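PDB 3DWC: metallocarboxypeptidase from Trypanosoma cruzi, which probably releases C-terminal amino acids other than proline from peptide chains, with broad specificity, as a metal-dependent peptidase of the M32 family. Local coordinates for residues K71-G74 with Q80-N83; P346-I351 with E388-Y393; E444-C449 with G456-K461. All coordinates share one frame; numbering follows the deposited sequence.

Contact 1: K71-G74 with Q80-N83. With SO4 (sulfate ion), chain T.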
loop_
_atom_site.group_PDB
_atom_site.type_symbol
_atom_site.label_atom_id
_atom_site.label_comp_id
_atom_site.label_asym_id
_atom_site.label_seq_id
_atom_site.Cartn_x
_atom_site.Cartn_y
_atom_site.Cartn_z
ATOM N N LYS B 71 -10.447 39.144 -1.860
ATOM C CA LYS B 71 -10.657 40.576 -1.759
ATOM C C LYS B 71 -9.474 41.259 -1.054
ATOM O O LYS B 71 -9.196 42.427 -1.306
ATOM C CB LYS B 71 -11.991 40.901 -1.087
ATOM C CG LYS B 71 -12.168 40.454 0.356
ATOM C CD LYS B 71 -13.497 40.974 0.945
ATOM C CE LYS B 71 -14.733 40.288 0.326
ATOM N NZ LYS B 71 -15.946 40.361 1.231
ATOM N N SER B 72 -8.747 40.509 -0.224
ATOM C CA SER B 72 -7.632 41.048 0.579
ATOM C C SER B 72 -6.260 40.566 0.055
ATOM O O SER B 72 -5.300 40.386 0.812
ATOM C CB SER B 72 -7.831 40.609 2.037
ATOM O OG SER B 72 -7.935 39.187 2.128
ATOM N N VAL B 73 -6.183 40.390 -1.257
ATOM C CA VAL B 73 -5.102 39.641 -1.896
ATOM C C VAL B 73 -3.712 40.180 -1.549
ATOM O O VAL B 73 -2.785 39.407 -1.281
ATOM C CB VAL B 73 -5.324 39.571 -3.456
ATOM C CG1 VAL B 73 -4.095 40.044 -4.250
ATOM C CG2 VAL B 73 -5.753 38.169 -3.872
ATOM N N GLY B 74 -3.582 41.501 -1.544
ATOM C CA GLY B 74 -2.292 42.149 -1.327
ATOM C C GLY B 74 -1.746 42.029 0.087
ATOM O O GLY B 74 -0.597 42.380 0.331
ATOM N N GLN B 80 1.919 32.882 -1.287
ATOM C CA GLN B 80 0.581 32.642 -0.753
ATOM C C GLN B 80 -0.435 33.101 -1.769
ATOM O O GLN B 80 -1.442 32.438 -1.997
ATOM C CB GLN B 80 0.373 33.380 0.564
ATOM C CG GLN B 80 1.242 32.882 1.675
ATOM C CD GLN B 80 1.114 33.694 2.956
ATOM O OE1 GLN B 80 0.931 34.919 2.918
ATOM N NE2 GLN B 80 1.228 33.024 4.095
ATOM N N ARG B 81 -0.156 34.239 -2.414
ATOM C CA ARG B 81 -0.998 34.710 -3.519
ATOM C C ARG B 81 -1.054 33.687 -4.650
ATOM O O ARG B 81 -2.117 33.418 -5.188
ATOM C CB ARG B 81 -0.526 36.080 -4.040
ATOM C CG ARG B 81 -0.645 37.221 -3.046
ATOM C CD ARG B 81 -0.640 38.590 -3.729
ATOM N NE ARG B 81 0.645 38.822 -4.359
ATOM C CZ ARG B 81 1.705 39.370 -3.770
ATOM N NH1 ARG B 81 1.665 39.779 -2.513
ATOM N NH2 ARG B 81 2.834 39.494 -4.459
ATOM N N ALA B 82 0.082 33.103 -5.017
ATOM C CA ALA B 82 0.085 32.039 -6.048
ATOM C C ALA B 82 -0.692 30.811 -5.558
ATOM O O ALA B 82 -1.425 30.136 -6.331
ATOM C CB ALA B 82 1.491 31.612 -6.387
ATOM N N ASN B 83 -0.519 30.516 -4.271
ATOM C CA ASN B 83 -1.177 29.339 -3.695
ATOM C C ASN B 83 -2.678 29.573 -3.740
ATOM O O ASN B 83 -3.425 28.663 -4.110
ATOM C CB ASN B 83 -0.645 29.060 -2.289
ATOM C CG ASN B 83 -1.078 27.720 -1.733
ATOM O OD1 ASN B 83 -1.133 26.707 -2.448
ATOM N ND2 ASN B 83 -1.373 27.701 -0.430
HETATM S S SO4 T . 1.473 38.628 -7.837
HETATM O O1 SO4 T . 0.767 37.607 -7.071
HETATM O O2 SO4 T . 1.169 39.973 -7.349
HETATM O O3 SO4 T . 2.918 38.399 -7.741
HETATM O O4 SO4 T . 1.005 38.564 -9.218
#
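Val73 and Arg81 meet where the short loop, partly 3-10, between helix 60-71 and helix 78-95 passes the second helix, at a surface spot where Arg81 also holds a sulfate ion that was probably picked up from the crystallisation solution. The aliphatic part of the arginine runs past the loop: its CD lies 3.4 Å from Val73 O and 3.8 Å from Val73 CG1, the two side chains crossing at about a right angle. A branched valine offers a small apolar surface to these methylenes, while the long arginine carries its charge onward to the ion. A bend at chi3 (-65°) turns the guanidinium away from the straight course of the chain, and the sulfate sulfur lies at its edge, in the plane. Arg81 NE gives sulfate O1 a nearly straight hydrogen bond of 3.0 Å (167° at the hydrogen). NE to O2 at 3.2 Å and Arg81 NH2 to O3 at 3.5 Å are only weak, so NE carries most of the hold. Arg81 also touches Leu76 within the same loop. On helix 78-95, Gln80 and Asn83 pack instead on helix 3-32, against Tyr6 and Glu10 among others, while Arg81 lies at the protein surface.

Contact 2: P346-I351 with E388-Y393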
loop_
_atom_site.group_PDB
_atom_site.type_symbol
_atom_site.label_atom_id
_atom_site.label_comp_id
_atom_site.label_asym_id
_atom_site.label_seq_id
_atom_site.Cartn_x
_atom_site.Cartn_y
_atom_site.Cartn_z
ATOM N N PRO B 346 8.695 3.747 -38.998
ATOM C CA PRO B 346 7.297 4.090 -38.775
ATOM C C PRO B 346 6.423 2.868 -38.632
ATOM O O PRO B 346 6.679 1.865 -39.247
ATOM C CB PRO B 346 6.925 4.853 -40.027
ATOM C CG PRO B 346 8.196 5.368 -40.514
ATOM C CD PRO B 346 9.182 4.294 -40.261
ATOM N N GLY B 347 5.413 2.977 -37.793
ATOM C CA GLY B 347 4.474 1.908 -37.560
ATOM C C GLY B 347 3.114 2.471 -37.160
ATOM O O GLY B 347 2.886 3.669 -37.167
ATOM N N LEU B 348 2.217 1.581 -36.785
ATOM C CA LEU B 348 0.825 1.925 -36.587
ATOM C C LEU B 348 0.482 2.251 -35.166
ATOM O O LEU B 348 -0.513 2.924 -34.916
ATOM C CB LEU B 348 -0.061 0.736 -37.021
ATOM C CG LEU B 348 -0.137 0.466 -38.520
ATOM C CD1 LEU B 348 -1.137 -0.698 -38.850
ATOM C CD2 LEU B 348 -0.512 1.740 -39.261
ATOM N N ILE B 349 1.280 1.747 -34.228
ATOM C CA ILE B 349 0.959 1.866 -32.813
ATOM C C ILE B 349 1.790 3.003 -32.136
ATOM O O ILE B 349 2.974 2.888 -31.975
ATOM C CB ILE B 349 1.212 0.528 -32.065
ATOM C CG1 ILE B 349 0.492 -0.678 -32.757
ATOM C CG2 ILE B 349 0.778 0.656 -30.585
ATOM C CD1 ILE B 349 -0.991 -0.527 -32.924
ATOM N N ARG B 350 1.099 4.063 -31.749
ATOM C CA ARG B 350 1.630 5.149 -30.936
ATOM C C ARG B 350 2.571 4.763 -29.790
ATOM O O ARG B 350 3.647 5.339 -29.691
ATOM C CB ARG B 350 0.494 6.021 -30.386
ATOM C CG ARG B 350 1.002 7.277 -29.642
ATOM C CD ARG B 350 -0.056 8.008 -28.896
ATOM N NE ARG B 350 -0.708 7.135 -27.936
ATOM C CZ ARG B 350 -0.322 6.955 -26.677
ATOM N NH1 ARG B 350 0.719 7.624 -26.177
ATOM N NH2 ARG B 350 -0.973 6.096 -25.916
ATOM N N ILE B 351 2.211 3.809 -28.925
ATOM C CA ILE B 351 3.101 3.506 -27.751
ATOM C C ILE B 351 4.406 2.809 -28.161
ATOM O O ILE B 351 5.373 2.736 -27.385
ATOM C CB ILE B 351 2.416 2.678 -26.610
ATOM C CG1 ILE B 351 1.813 1.378 -27.150
ATOM C CG2 ILE B 351 1.341 3.464 -25.943
ATOM C CD1 ILE B 351 1.351 0.453 -26.032
ATOM N N GLU B 388 -6.583 8.689 -43.345
ATOM C CA GLU B 388 -6.081 9.806 -44.154
ATOM C C GLU B 388 -4.810 10.396 -43.560
ATOM O O GLU B 388 -3.812 10.623 -44.246
ATOM C CB GLU B 388 -7.123 10.922 -44.239
ATOM C CG GLU B 388 -8.282 10.647 -45.186
ATOM C CD GLU B 388 -9.306 11.784 -45.202
ATOM O OE1 GLU B 388 -10.118 11.860 -46.166
ATOM O OE2 GLU B 388 -9.299 12.601 -44.249
ATOM N N LYS B 389 -4.890 10.686 -42.268
ATOM C CA LYS B 389 -3.800 11.292 -41.535
ATOM C C LYS B 389 -2.621 10.341 -41.426
ATOM O O LYS B 389 -1.481 10.770 -41.555
ATOM C CB LYS B 389 -4.296 11.777 -40.171
ATOM C CG LYS B 389 -5.177 13.047 -40.310
ATOM C CD LYS B 389 -5.895 13.479 -39.039
ATOM C CE LYS B 389 -6.707 14.767 -39.248
ATOM N NZ LYS B 389 -5.900 15.918 -39.799
ATOM N N MET B 390 -2.903 9.051 -41.243
ATOM C CA MET B 390 -1.845 8.035 -41.083
ATOM C C MET B 390 -1.022 7.878 -42.361
ATOM O O MET B 390 0.215 7.839 -42.308
ATOM C CB MET B 390 -2.441 6.676 -40.649
ATOM C CG MET B 390 -2.752 6.557 -39.157
ATOM S SD MET B 390 -1.309 6.691 -38.028
ATOM C CE MET B 390 -0.283 5.295 -38.561
ATOM N N LYS B 391 -1.705 7.795 -43.500
ATOM C CA LYS B 391 -1.048 7.769 -44.806
ATOM C C LYS B 391 -0.271 9.046 -45.030
ATOM O O LYS B 391 0.836 9.028 -45.534
ATOM C CB LYS B 391 -2.072 7.632 -45.949
ATOM C CG LYS B 391 -2.787 6.283 -46.030
ATOM C CD LYS B 391 -4.137 6.363 -46.770
ATOM C CE LYS B 391 -3.988 6.630 -48.268
ATOM N NZ LYS B 391 -5.303 6.670 -49.022
ATOM N N SER B 392 -0.866 10.167 -44.656
ATOM C CA SER B 392 -0.275 11.459 -44.962
ATOM C C SER B 392 0.978 11.752 -44.142
ATOM O O SER B 392 1.982 12.257 -44.664
ATOM C CB SER B 392 -1.305 12.552 -44.717
ATOM O OG SER B 392 -0.786 13.781 -45.148
ATOM N N TYR B 393 0.895 11.479 -42.845
ATOM C CA TYR B 393 1.965 11.806 -41.922
ATOM C C TYR B 393 3.026 10.725 -41.833
ATOM O O TYR B 393 4.210 11.034 -41.836
ATOM C CB TYR B 393 1.387 12.089 -40.531
ATOM C CG TYR B 393 0.407 13.257 -40.486
ATOM C CD1 TYR B 393 0.488 14.303 -41.392
ATOM C CD2 TYR B 393 -0.559 13.334 -39.503
ATOM C CE1 TYR B 393 -0.405 15.380 -41.337
ATOM C CE2 TYR B 393 -1.454 14.424 -39.434
ATOM C CZ TYR B 393 -1.364 15.436 -40.361
ATOM O OH TYR B 393 -2.245 16.510 -40.313
#
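Met390 reaches from helix 382-394 to the loop 346-351 and meets Leu348 and Gly347 there with its terminal methyl. Its CB already points at the loop. CG stands beside the backbone N and anti to the carbonyl carbon (chi1 -81°), and the chain then bends twice, at chi2 (-63°) and at chi3 (-61°). CB and CG do not yet touch the loop, and SD is still 5.2 Å from Leu348 CD2. The second bend brings CE forward, and this one atom makes both contacts: it lies 3.6 Å from Leu348 CD2 and 3.8 Å from Gly347 O. The first is plain apolar packing of methyl on methyl, between side chains that cross obliquely. The second sets a polarisable thioether methyl against a backbone oxygen, with no hydrogen bond across the segments. Methionine suits the place because its unbranched, flexible chain can span the gap from the helix and fold its tip onto an irregular loop. Leucine answers with a forked end, of which the CD2 branch is the one used, while Gly347 has no side chain and meets the methionine through its carbonyl group.

Gln408 hydrogen-bonds the loop, through NE2 to Leu348 O and through OE1 to Arg350 N, while Arg350 forms a salt bridge with Asp409. Met390 also rests on Leu364 of helix 358-374, and Glu367 of that helix takes a salt bridge from Lys389 and a hydrogen bond with Tyr393 OH. Pro346 and Tyr393 both pack on helix 168-196, so loop and helix 382-394 lean on a common neighbour, and the methyl of Met390 makes a small direct contact between them.

Contact 3: E444-C449 with G456-K461; sequences EVVDDC and GKILAK. With ALA (alanine), chain P; GLY (glycine), chain O.
Ile458 fits against Val446 and Cys449 where two consecutive short helices, 443-451 and 456-467, meet across a turn. The axes of the two helical segments come within 9.9 Å and make an angle of 113°, steep enough that contact is confined to a small patch. Ile458 supplies its centre: CG1 stands anti to the carbonyl carbon (chi1 -59°), and CD1 at the end of this branch lies 3.9 Å from both Val446 CG1 and Cys449 CB, residues about one helical turn apart. The side chains of Val446 and Ile458 cross at about a right angle. Beside them, the extended Lys457 passes Cys449; Lys457 CD lies 4.3 Å from Cys449 SG.

The start of the second helix also borders a bound ligand. GLY C and ALA N are 1.3 Å apart, consistent with a peptide-linked Gly-Ala. A side chain at Gly456 would collide with the carbonyl carbon of the ligand glycine, so a residue without one suits this place. Gly456 N lies 2.8 Å from the N of the ligand glycine, which is hydrogen-bonded to Asp454 OD1. Lys457 CG touches the alanine CB at 3.7 Å, so its methylenes serve both neighbours.

No hydrogen bond joins the two segments, and the salt bridges of Asp447 and Lys461 run instead to Arg438 and Glu440 of helix 421-441. The junction therefore rests on the fit of apolar groups, with charge kept to its margins.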
loop_
_atom_site.group_PDB
_atom_site.type_symbol
_atom_site.label_atom_id
_atom_site.label_comp_id
_atom_site.label_asym_id
_atom_site.label_seq_id
_atom_site.Cartn_x
_atom_site.Cartn_y
_atom_site.Cartn_z
ATOM N N GLU B 444 30.335 20.916 -24.845
ATOM C CA GLU B 444 31.317 19.891 -24.478
ATOM C C GLU B 444 31.172 19.478 -22.990
ATOM O O GLU B 444 31.311 18.292 -22.630
ATOM C CB GLU B 444 32.733 20.417 -24.839
ATOM C CG GLU B 444 33.945 19.803 -24.104
ATOM C CD GLU B 444 35.236 20.598 -24.340
ATOM O OE1 GLU B 444 35.743 21.211 -23.352
ATOM O OE2 GLU B 444 35.708 20.636 -25.523
ATOM N N VAL B 445 30.818 20.427 -22.129
ATOM C CA VAL B 445 30.553 20.120 -20.718
ATOM C C VAL B 445 29.338 19.163 -20.563
ATOM O O VAL B 445 29.417 18.155 -19.879
ATOM C CB VAL B 445 30.284 21.394 -19.907
ATOM C CG1 VAL B 445 29.777 21.062 -18.480
ATOM C CG2 VAL B 445 31.552 22.313 -19.923
ATOM N N VAL B 446 28.220 19.489 -21.193
ATOM C CA VAL B 446 27.051 18.617 -21.137
ATOM C C VAL B 446 27.428 17.252 -21.685
ATOM O O VAL B 446 27.140 16.267 -21.049
ATOM C CB VAL B 446 25.833 19.204 -21.867
ATOM C CG1 VAL B 446 24.640 18.230 -21.841
ATOM C CG2 VAL B 446 25.451 20.558 -21.257
ATOM N N ASP B 447 28.050 17.180 -22.863
ATOM C CA ASP B 447 28.460 15.878 -23.416
ATOM C C ASP B 447 29.359 15.074 -22.467
ATOM O O ASP B 447 29.177 13.854 -22.318
ATOM C CB ASP B 447 29.133 16.034 -24.764
ATOM C CG ASP B 447 28.163 16.416 -25.869
ATOM O OD1 ASP B 447 26.931 16.265 -25.677
ATOM O OD2 ASP B 447 28.654 16.874 -26.928
ATOM N N ASP B 448 30.272 15.753 -21.786
ATOM C CA ASP B 448 31.138 15.079 -20.824
ATOM C C ASP B 448 30.357 14.531 -19.645
ATOM O O ASP B 448 30.627 13.412 -19.226
ATOM C CB ASP B 448 32.254 15.993 -20.300
ATOM C CG ASP B 448 33.322 16.217 -21.295
ATOM O OD1 ASP B 448 33.250 15.564 -22.348
ATOM O OD2 ASP B 448 34.227 17.058 -21.031
ATOM N N CYS B 449 29.413 15.315 -19.101
ATOM C CA CYS B 449 28.516 14.841 -18.049
ATOM C C CYS B 449 27.751 13.590 -18.456
ATOM O O CYS B 449 27.675 12.627 -17.702
ATOM C CB CYS B 449 27.503 15.925 -17.658
ATOM S SG CYS B 449 28.235 17.428 -16.899
ATOM N N GLY B 456 25.017 15.496 -12.213
ATOM C CA GLY B 456 24.656 16.485 -11.195
ATOM C C GLY B 456 24.512 17.926 -11.678
ATOM O O GLY B 456 23.672 18.660 -11.168
ATOM N N LYS B 457 25.344 18.348 -12.624
ATOM C CA LYS B 457 25.322 19.757 -13.080
ATOM C C LYS B 457 24.055 19.976 -13.920
ATOM O O LYS B 457 23.403 21.065 -13.926
ATOM C CB LYS B 457 26.550 20.054 -13.913
ATOM C CG LYS B 457 27.781 20.411 -13.120
ATOM C CD LYS B 457 28.966 20.510 -14.035
ATOM C CE LYS B 457 30.210 20.860 -13.262
ATOM N NZ LYS B 457 31.269 21.335 -14.206
ATOM N N ILE B 458 23.694 18.912 -14.631
ATOM C CA ILE B 458 22.520 18.958 -15.463
ATOM C C ILE B 458 21.309 18.952 -14.548
ATOM O O ILE B 458 20.448 19.811 -14.683
ATOM C CB ILE B 458 22.483 17.834 -16.497
ATOM C CG1 ILE B 458 23.704 17.869 -17.435
ATOM C CG2 ILE B 458 21.212 17.947 -17.397
ATOM C CD1 ILE B 458 23.728 16.590 -18.368
ATOM N N LEU B 459 21.260 18.013 -13.595
ATOM C CA LEU B 459 20.109 17.865 -12.719
ATOM C C LEU B 459 19.933 19.139 -11.899
ATOM O O LEU B 459 18.810 19.550 -11.671
ATOM C CB LEU B 459 20.224 16.624 -11.793
ATOM C CG LEU B 459 20.428 15.266 -12.481
ATOM C CD1 LEU B 459 20.775 14.183 -11.479
ATOM C CD2 LEU B 459 19.168 14.923 -13.324
ATOM N N ALA B 460 21.034 19.791 -11.506
ATOM C CA ALA B 460 20.941 21.023 -10.752
ATOM C C ALA B 460 20.268 22.153 -11.523
ATOM O O ALA B 460 19.476 22.911 -10.966
ATOM C CB ALA B 460 22.307 21.479 -10.256
ATOM N N LYS B 461 20.574 22.261 -12.802
ATOM C CA LYS B 461 19.895 23.255 -13.676
ATOM C C LYS B 461 18.399 22.973 -13.792
ATOM O O LYS B 461 17.594 23.895 -13.799
ATOM C CB LYS B 461 20.466 23.233 -15.090
ATOM C CG LYS B 461 21.797 23.850 -15.272
ATOM C CD LYS B 461 21.730 25.395 -15.224
ATOM C CE LYS B 461 23.144 26.014 -15.210
ATOM N NZ LYS B 461 23.095 27.505 -15.241
HETATM N N ALA P . 27.926 16.861 -9.623
HETATM C CA ALA P . 27.998 18.229 -9.072
HETATM C C ALA P . 26.628 18.905 -8.964
HETATM O O ALA P . 26.470 20.088 -9.291
HETATM C CB ALA P . 28.956 19.089 -9.924
HETATM N N GLY O . 27.042 14.160 -10.837
HETATM C CA GLY O . 27.813 14.456 -9.598
HETATM C C GLY O . 27.523 15.789 -8.934
HETATM O O GLY O . 26.925 15.839 -7.842
#

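Following the chain from the N terminus, the three contacts come in series: each closes before the next opens, and none nests in or crosses another. Contact 1 closes the short connection between helix 60-71 and helix 78-95, with five residues between its segments. Several helices and a small sheet follow before helices 259-276 and 294-309, which carry the cobalt ligands. Contact 2 then closes the longest loop, 36 residues that include helix 358-374, and ties an irregular loop to helix 382-394. Contact 3 again joins close neighbours, helices 443-451 and 456-467. Contacts 1 and 2 lie on opposite sides of the chain's centre, about 47 Å apart between centres, and contact 3 touches neither.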